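Local coordinates for protein ribonucleotide monophosphatase NagD (Escherichia coli, PDB 2C4N) that dephosphorylates nucleoside phosphates, probably across an unusually broad substrate range, as a magnesium-dependent phosphatase of the HAD superfamily, at residues S71-T75 and I141-P145. Sequence-based numbering, arbitrary orientation.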
# COMPACT_ATOMS: atom_id res chain seq x y z
N SER A 71 21.84 -8.50 -12.26
CA SER A 71 21.09 -8.95 -11.09
C SER A 71 21.01 -10.47 -11.05
O SER A 71 20.74 -11.04 -10.00
CB SER A 71 19.68 -8.35 -11.10
OG SER A 71 18.96 -8.73 -12.26
N ALA A 72 21.25 -11.12 -12.19
CA ALA A 72 21.21 -12.58 -12.24
C ALA A 72 22.48 -13.13 -11.61
O ALA A 72 22.45 -14.09 -10.84
CB ALA A 72 21.07 -13.07 -13.69
N MET A 73 23.60 -12.52 -11.95
CA MET A 73 24.89 -12.91 -11.40
C MET A 73 24.89 -12.64 -9.90
O MET A 73 25.36 -13.45 -9.11
CB MET A 73 26.01 -12.11 -12.07
CG MET A 73 26.11 -12.34 -13.57
SD MET A 73 27.34 -11.27 -14.32
CE MET A 73 27.17 -11.67 -16.06
N ALA A 74 24.37 -11.48 -9.52
CA ALA A 74 24.29 -11.09 -8.12
C ALA A 74 23.41 -12.04 -7.33
O ALA A 74 23.72 -12.38 -6.19
CB ALA A 74 23.76 -9.66 -8.00
N THR A 75 22.32 -12.49 -7.94
CA THR A 75 21.41 -13.43 -7.29
C THR A 75 22.12 -14.77 -7.07
O THR A 75 21.99 -15.39 -6.02
CB THR A 75 20.14 -13.65 -8.12
OG1 THR A 75 19.40 -12.42 -8.19
CG2 THR A 75 19.27 -14.74 -7.50
N ILE A 141 13.02 -15.10 -3.33
CA ILE A 141 14.06 -14.20 -3.84
C ILE A 141 13.71 -13.75 -5.26
O ILE A 141 13.24 -14.55 -6.07
CB ILE A 141 15.44 -14.91 -3.92
CG1 ILE A 141 15.72 -15.69 -2.64
CG2 ILE A 141 16.52 -13.88 -4.18
CD1 ILE A 141 15.83 -14.85 -1.40
N ALA A 142 13.98 -12.49 -5.57
CA ALA A 142 13.70 -11.95 -6.90
C ALA A 142 14.90 -11.14 -7.37
O ALA A 142 15.55 -10.46 -6.57
CB ALA A 142 12.44 -11.09 -6.88
N THR A 143 15.21 -11.19 -8.66
CA THR A 143 16.36 -10.47 -9.19
C THR A 143 16.30 -8.95 -9.12
O THR A 143 17.26 -8.30 -8.72
CB THR A 143 16.68 -10.89 -10.65
OG1 THR A 143 15.55 -10.64 -11.49
CG2 THR A 143 17.03 -12.37 -10.71
N ASN A 144 15.17 -8.36 -9.50
CA ASN A 144 15.05 -6.90 -9.47
C ASN A 144 13.59 -6.46 -9.36
O ASN A 144 12.69 -7.11 -9.88
CB ASN A 144 15.70 -6.30 -10.73
CG ASN A 144 15.07 -6.80 -12.03
OD1 ASN A 144 15.07 -8.00 -12.31
ND2 ASN A 144 14.55 -5.88 -12.82
N PRO A 145 13.34 -5.32 -8.68
CA PRO A 145 11.98 -4.79 -8.48
C PRO A 145 11.31 -4.08 -9.65
O PRO A 145 10.11 -3.80 -9.60
CB PRO A 145 12.16 -3.88 -7.28
CG PRO A 145 13.53 -3.29 -7.52
CD PRO A 145 14.35 -4.48 -8.01
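Ser-71, the first residue of helix 71-80, places its CB 3.4 Å from Thr-143 O, where the helix leaving the six-stranded HAD core sheet meets the loop ending a strand of the separate four-stranded cap sheet. With chi1 at 59°, its OG sits 3.5 Å from Thr-143 CB and hydrogen-bonds to the main-chain oxygen of Asn-43, so toward Thr-143 it makes van der Waals contact alone. Past Ala-72, which barely touches Thr-143 CG2, Thr-75 crosses Thr-143 at about a right angle, its OG1 3.5 Å from Thr-143 CG2. The same OG1 donates to Ser-71 O over 2.6 Å, joining the helical bond from Thr-75 N, and two donors thus grip one carbonyl. Thr-75 CG2 lies 4.4 Å from Ile-141 CG2, near the end of strand 139-142. Beyond that strand, Thr-143 OG1 donates to Asn-144 OD1 in the carbonyl plane (2.8 Å), and Asn-144 ND2 in turn binds Asp-146, the probable specificity residue. A glycine in place of Thr-143 would probably leave a gap beside Ser-71 and Thr-75 and deprive Asn-144 OD1 of its hydroxyl donor, leaving the amide held through ND2. With every hydroxyl bonded within its own segment or to Asn-43, the two segments meet by shape, without a hydrogen bond between them.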